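Local coordinates for protein cyclopenase asqI (Emericella nidulans, PDB 5YY3) that catalyses the zinc-dependent conversion of 4'-methoxycyclopenin into 4'-methoxyviridicatin, releasing methyl isocyanate, in the biosynthesis of aspoquinolone mycotoxins, at residues Ile112-Leu116 / Thr381-Phe385; Glu468-Lys474 / Ala522-Leu528. All blocks are in the same frame, centred on the assembly; numbering follows the deposited sequence.

Contact 1: residues Ile112-Leu116 / Thr381-Phe385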
loop_
_atom_site.group_PDB
_atom_site.type_symbol
_atom_site.label_atom_id
_atom_site.label_comp_id
_atom_site.label_asym_id
_atom_site.label_seq_id
_atom_site.Cartn_x
_atom_site.Cartn_y
_atom_site.Cartn_z
ATOM N N ILE A 112 48.005 -3.922 -19.155
ATOM C CA ILE A 112 47.227 -4.700 -18.201
ATOM C C ILE A 112 45.928 -3.945 -17.881
ATOM O O ILE A 112 45.890 -2.705 -17.895
ATOM C CB ILE A 112 48.027 -4.976 -16.921
ATOM C CG1 ILE A 112 47.402 -6.120 -16.125
ATOM C CG2 ILE A 112 48.142 -3.728 -16.058
ATOM C CD1 ILE A 112 48.338 -6.677 -15.079
ATOM N N ASN A 113 44.854 -4.697 -17.651
ATOM C CA ASN A 113 43.539 -4.130 -17.349
ATOM C C ASN A 113 43.568 -3.251 -16.092
ATOM O O ASN A 113 44.004 -3.709 -15.026
ATOM C CB ASN A 113 42.524 -5.272 -17.189
ATOM C CG ASN A 113 41.104 -4.782 -16.976
ATOM O OD1 ASN A 113 40.787 -4.186 -15.940
ATOM N ND2 ASN A 113 40.233 -5.043 -17.951
ATOM N N PRO A 114 43.111 -1.985 -16.211
ATOM C CA PRO A 114 43.120 -1.003 -15.114
ATOM C C PRO A 114 42.254 -1.405 -13.920
ATOM O O PRO A 114 42.582 -1.052 -12.792
ATOM C CB PRO A 114 42.558 0.270 -15.767
ATOM C CG PRO A 114 42.700 0.072 -17.216
ATOM C CD PRO A 114 42.569 -1.403 -17.452
ATOM N N GLU A 115 41.160 -2.117 -14.166
ATOM C CA GLU A 115 40.302 -2.583 -13.084
ATOM C C GLU A 115 41.049 -3.642 -12.302
ATOM O O GLU A 115 41.013 -3.669 -11.067
ATOM C CB GLU A 115 38.977 -3.134 -13.620
ATOM C CG GLU A 115 38.023 -3.673 -12.552
ATOM C CD GLU A 115 37.524 -2.603 -11.592
ATOM O OE1 GLU A 115 37.253 -1.464 -12.034
ATOM O OE2 GLU A 115 37.377 -2.913 -10.394
ATOM N N LEU A 116 41.735 -4.515 -13.033
ATOM C CA LEU A 116 42.597 -5.502 -12.412
ATOM C C LEU A 116 43.632 -4.775 -11.563
ATOM O O LEU A 116 43.860 -5.132 -10.408
ATOM C CB LEU A 116 43.266 -6.387 -13.470
ATOM C CG LEU A 116 44.062 -7.615 -13.009
ATOM C CD1 LEU A 116 44.238 -8.577 -14.167
ATOM C CD2 LEU A 116 45.433 -7.242 -12.406
ATOM N N THR A 381 34.676 -5.729 -19.327
ATOM C CA THR A 381 35.219 -5.896 -17.992
ATOM C C THR A 381 34.129 -5.835 -16.921
ATOM O O THR A 381 33.246 -4.979 -16.967
ATOM C CB THR A 381 36.288 -4.836 -17.709
ATOM O OG1 THR A 381 37.515 -5.247 -18.318
ATOM C CG2 THR A 381 36.510 -4.667 -16.214
ATOM N N ILE A 382 34.184 -6.771 -15.976
ATOM C CA ILE A 382 33.279 -6.771 -14.828
ATOM C C ILE A 382 34.011 -6.447 -13.548
ATOM O O ILE A 382 34.926 -7.159 -13.148
ATOM C CB ILE A 382 32.594 -8.114 -14.626
ATOM C CG1 ILE A 382 31.806 -8.512 -15.866
ATOM C CG2 ILE A 382 31.698 -8.070 -13.402
ATOM C CD1 ILE A 382 31.368 -9.940 -15.810
ATOM N N SER A 383 33.571 -5.377 -12.907
ATOM C CA SER A 383 34.157 -4.900 -11.677
ATOM C C SER A 383 33.435 -5.443 -10.457
ATOM O O SER A 383 32.204 -5.476 -10.410
ATOM C CB SER A 383 34.132 -3.376 -11.655
ATOM O OG SER A 383 34.491 -2.890 -10.376
ATOM N N ASN A 384 34.206 -5.889 -9.472
ATOM C CA ASN A 384 33.645 -6.129 -8.158
ATOM C C ASN A 384 33.316 -4.780 -7.550
ATOM O O ASN A 384 34.148 -4.167 -6.879
ATOM C CB ASN A 384 34.605 -6.892 -7.254
ATOM C CG ASN A 384 34.015 -7.155 -5.876
ATOM O OD1 ASN A 384 32.822 -6.917 -5.643
ATOM N ND2 ASN A 384 34.847 -7.655 -4.949
ATOM N N PHE A 385 32.101 -4.324 -7.798
ATOM C CA PHE A 385 31.681 -3.008 -7.368
ATOM C C PHE A 385 30.224 -3.069 -6.955
ATOM O O PHE A 385 29.394 -3.644 -7.665
ATOM C CB PHE A 385 31.886 -1.989 -8.492
ATOM C CG PHE A 385 31.471 -0.582 -8.146
ATOM C CD1 PHE A 385 30.134 -0.195 -8.200
ATOM C CD2 PHE A 385 32.426 0.361 -7.800
ATOM C CE1 PHE A 385 29.749 1.100 -7.893
ATOM C CE2 PHE A 385 32.060 1.662 -7.495
ATOM C CZ PHE A 385 30.712 2.036 -7.539
HETATM O O HOH W 1 36.868 -5.196 -9.388
#
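The amide of Asn-113 meets the hydroxyl of Thr-381 close to its own plane, 14° out of it. Ser-383 instead covers one face of the Glu-115 carboxylate. Asn-113 is the N-cap of helix 114-127, in the hemocyanin-like metal-binding domain. Its OD1 faces the helix start, taking a bond from Leu-116 N at 3.1 Å and a weak one from Glu-115 N. With CG anti to the backbone N (chi1 -176°), the amide serves both the helix and the loop 381-385. ND2 donates to Thr-381 OG1 at 2.8 Å with a bent N-H...O angle of 142°, and also to Lys-70 O. These bonds should fix the rotation of the amide. The Thr-381 hydroxyl in turn takes a weak bond from Tyr-72 N.

The methyl CG2 of Thr-381 packs on the aliphatic part of Glu-115, 3.9 Å from CB. The Glu-115 chain bends at its second torsion and brings one face of its carboxylate against Ser-383. Ser-383 CB lies 3.5 Å from Glu-115 CD. OG sits well above the carboxylate plane, and its bond to OE2 is weak. The other oxygen, OE1, forms a salt bridge with Arg-118 of the same helix, which is the stronger polar tie of this carboxylate.

The loop then passes close to the zinc site: the side chain of Asn-384 is about 5 Å from that of the zinc ligand His-190. The backbone of Asn-384 is joined to Glu-115 through one water, which donates to Glu-115 OE2 and accepts from Asn-384 N at 2.8 Å.

Contact 2: residues Glu468-Lys474 / Ala522-Leu528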
loop_
_atom_site.group_PDB
_atom_site.type_symbol
_atom_site.label_atom_id
_atom_site.label_comp_id
_atom_site.label_asym_id
_atom_site.label_seq_id
_atom_site.Cartn_x
_atom_site.Cartn_y
_atom_site.Cartn_z
ATOM N N GLU A 468 24.910 7.472 23.919
ATOM C CA GLU A 468 25.912 6.898 24.779
ATOM C C GLU A 468 25.264 5.715 25.459
ATOM O O GLU A 468 24.048 5.607 25.490
ATOM C CB GLU A 468 26.400 7.913 25.811
ATOM C CG GLU A 468 25.393 8.095 26.943
ATOM C CD GLU A 468 25.785 9.153 27.943
ATOM O OE1 GLU A 468 26.268 10.244 27.527
ATOM O OE2 GLU A 468 25.610 8.870 29.155
ATOM N N TRP A 469 26.055 4.808 25.989
ATOM C CA TRP A 469 25.482 3.861 26.910
ATOM C C TRP A 469 26.290 3.913 28.192
ATOM O O TRP A 469 27.455 4.361 28.209
ATOM C CB TRP A 469 25.438 2.447 26.327
ATOM C CG TRP A 469 26.767 1.815 26.022
ATOM C CD1 TRP A 469 27.579 2.089 24.962
ATOM C CD2 TRP A 469 27.426 0.782 26.778
ATOM N NE1 TRP A 469 28.701 1.280 24.998
ATOM C CE2 TRP A 469 28.632 0.472 26.103
ATOM C CE3 TRP A 469 27.108 0.084 27.952
ATOM C CZ2 TRP A 469 29.536 -0.495 26.576
ATOM C CZ3 TRP A 469 28.005 -0.887 28.418
ATOM C CH2 TRP A 469 29.205 -1.161 27.729
ATOM N N ASN A 470 25.661 3.497 29.278
ATOM C CA ASN A 470 26.396 3.336 30.505
ATOM C C ASN A 470 25.855 2.134 31.260
ATOM O O ASN A 470 24.762 1.629 30.950
ATOM C CB ASN A 470 26.354 4.613 31.351
ATOM C CG ASN A 470 24.944 5.094 31.626
ATOM O OD1 ASN A 470 24.249 4.554 32.490
ATOM N ND2 ASN A 470 24.523 6.131 30.911
ATOM N N VAL A 471 26.644 1.655 32.220
ATOM C CA VAL A 471 26.285 0.478 32.979
ATOM C C VAL A 471 27.014 0.551 34.317
ATOM O O VAL A 471 28.069 1.190 34.448
ATOM C CB VAL A 471 26.646 -0.828 32.221
ATOM C CG1 VAL A 471 28.139 -0.991 32.126
ATOM C CG2 VAL A 471 26.009 -2.078 32.877
ATOM N N GLN A 472 26.436 -0.083 35.323
ATOM C CA GLN A 472 27.026 -0.063 36.637
ATOM C C GLN A 472 27.799 -1.359 36.852
ATOM O O GLN A 472 27.296 -2.455 36.573
ATOM C CB GLN A 472 25.943 0.128 37.685
ATOM C CG GLN A 472 26.445 0.506 39.047
ATOM C CD GLN A 472 25.296 0.818 39.997
ATOM O OE1 GLN A 472 24.369 1.567 39.646
ATOM N NE2 GLN A 472 25.337 0.229 41.192
ATOM N N VAL A 473 29.037 -1.225 37.324
ATOM C CA VAL A 473 29.904 -2.376 37.543
ATOM C C VAL A 473 30.417 -2.385 38.986
ATOM O O VAL A 473 30.955 -1.381 39.472
ATOM C CB VAL A 473 31.100 -2.362 36.571
ATOM C CG1 VAL A 473 31.925 -3.637 36.700
ATOM C CG2 VAL A 473 30.634 -2.118 35.127
ATOM N N LYS A 474 30.258 -3.512 39.671
ATOM C CA LYS A 474 30.781 -3.639 41.028
ATOM C C LYS A 474 31.516 -4.959 41.195
ATOM O O LYS A 474 31.028 -6.017 40.792
ATOM C CB LYS A 474 29.664 -3.524 42.069
ATOM C CG LYS A 474 30.181 -3.527 43.509
ATOM C CD LYS A 474 29.068 -3.247 44.499
ATOM C CE LYS A 474 29.584 -3.248 45.937
ATOM N NZ LYS A 474 28.507 -3.662 46.864
ATOM N N ALA A 522 30.966 0.380 43.447
ATOM C CA ALA A 522 30.389 0.399 42.114
ATOM C C ALA A 522 30.845 1.624 41.321
ATOM O O ALA A 522 30.851 2.749 41.818
ATOM C CB ALA A 522 28.867 0.363 42.198
ATOM N N ILE A 523 31.239 1.404 40.080
ATOM C CA ILE A 523 31.465 2.522 39.177
ATOM C C ILE A 523 30.389 2.537 38.101
ATOM O O ILE A 523 29.744 1.519 37.848
ATOM C CB ILE A 523 32.830 2.439 38.510
ATOM C CG1 ILE A 523 32.930 1.120 37.745
ATOM C CG2 ILE A 523 33.923 2.527 39.550
ATOM C CD1 ILE A 523 33.388 1.277 36.283
ATOM N N THR A 524 30.197 3.687 37.465
ATOM C CA THR A 524 29.405 3.747 36.238
ATOM C C THR A 524 30.306 3.990 35.021
ATOM O O THR A 524 30.860 5.082 34.849
ATOM C CB THR A 524 28.331 4.843 36.307
ATOM O OG1 THR A 524 27.456 4.564 37.404
ATOM C CG2 THR A 524 27.502 4.881 35.012
ATOM N N LYS A 525 30.463 2.974 34.182
ATOM C CA LYS A 525 31.237 3.149 32.951
ATOM C C LYS A 525 30.369 3.824 31.908
ATOM O O LYS A 525 29.232 3.406 31.693
ATOM C CB LYS A 525 31.751 1.809 32.423
ATOM C CG LYS A 525 32.576 1.932 31.147
ATOM C CD LYS A 525 34.022 2.277 31.470
ATOM C CE LYS A 525 34.930 2.250 30.251
ATOM N NZ LYS A 525 35.162 3.631 29.750
ATOM N N VAL A 526 30.883 4.877 31.281
ATOM C CA VAL A 526 30.181 5.529 30.178
ATOM C C VAL A 526 30.951 5.372 28.852
ATOM O O VAL A 526 32.164 5.585 28.791
ATOM C CB VAL A 526 29.947 7.030 30.451
ATOM C CG1 VAL A 526 29.024 7.645 29.373
ATOM C CG2 VAL A 526 29.345 7.227 31.828
ATOM N N ARG A 527 30.226 5.000 27.797
ATOM C CA ARG A 527 30.792 4.894 26.454
ATOM C C ARG A 527 30.018 5.744 25.451
ATOM O O ARG A 527 28.796 5.612 25.344
ATOM C CB ARG A 527 30.786 3.440 25.981
ATOM C CG ARG A 527 31.660 2.509 26.784
ATOM C CD ARG A 527 33.088 2.661 26.353
ATOM N NE ARG A 527 33.312 2.087 25.031
ATOM C CZ ARG A 527 34.412 2.293 24.315
ATOM N NH1 ARG A 527 35.368 3.075 24.809
ATOM N NH2 ARG A 527 34.559 1.732 23.114
ATOM N N LEU A 528 30.716 6.600 24.707
ATOM C CA LEU A 528 30.069 7.365 23.633
ATOM C C LEU A 528 29.895 6.502 22.387
ATOM O O LEU A 528 30.625 5.508 22.197
ATOM C CB LEU A 528 30.876 8.626 23.286
ATOM C CG LEU A 528 31.251 9.549 24.465
ATOM C CD1 LEU A 528 31.988 10.786 23.972
ATOM C CD2 LEU A 528 30.027 9.938 25.294
#
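Trp-469 and Arg-527 share two backbone hydrogen bonds, and Val-471 with Lys-525 and Val-473 with Ile-523 repeat the pattern. These three hydrogen-bonded pairs make a regular antiparallel ladder in the Ig-like domain. Its straightest bond runs from Arg-527 N to Trp-469 O, 2.9 Å at 179°. The non-hydrogen-bonded pairs alternate with these three and form CA-H...O contacts, such as Asn-470 CA to Lys-525 O at 3.1 Å.

Both polar ends of Trp-469 and Arg-527 turn to Asp-511: NE of Arg-527 in a salt bridge, NE1 of Trp-469 in a hydrogen bond. The side chains run alongside each other. Arg-527 CG rests 3.2 Å above one face of the indole, offset toward its rim. The indole therefore meets the methylenes CB and CG; the guanidinium, 83° from the ring plane, does not stack on it.

Val-471, Val-473 and Ile-523 share the sheet face of Trp-469 and Arg-527, and it packs on strands 487-497 and 508-517. On the opposite sheet face Glu-468 OE2 lies 3.6 Å from Val-526 CG1 and is paired with Arg-430. The ladder thus depends on backbone bonding, while Asp-511 OD2 ties both strands to strand 508-517 and probably offsets the charge of Arg-527.

Contact 1 and contact 2 lie on opposite sides of the chain's centre, about 30 Å apart at their nearest atoms, and share no helix or strand. Both are partly buried: contact 1 has no exposed touching residue, contact 2 has three. Contact 1 belongs to the helical metal-binding domain and joins a helix start to a loop near the zinc ligands. Contact 2 lies in the Ig-like domain, away from the metal, and adds strand 523-528 to a sheet. The chemistry differs accordingly. At 112-116 / 381-385, side-chain polar groups and one water do the joining across a small interface. At 468-474 / 522-528, backbone bonds in register dominate, and the buried area is more than three times larger.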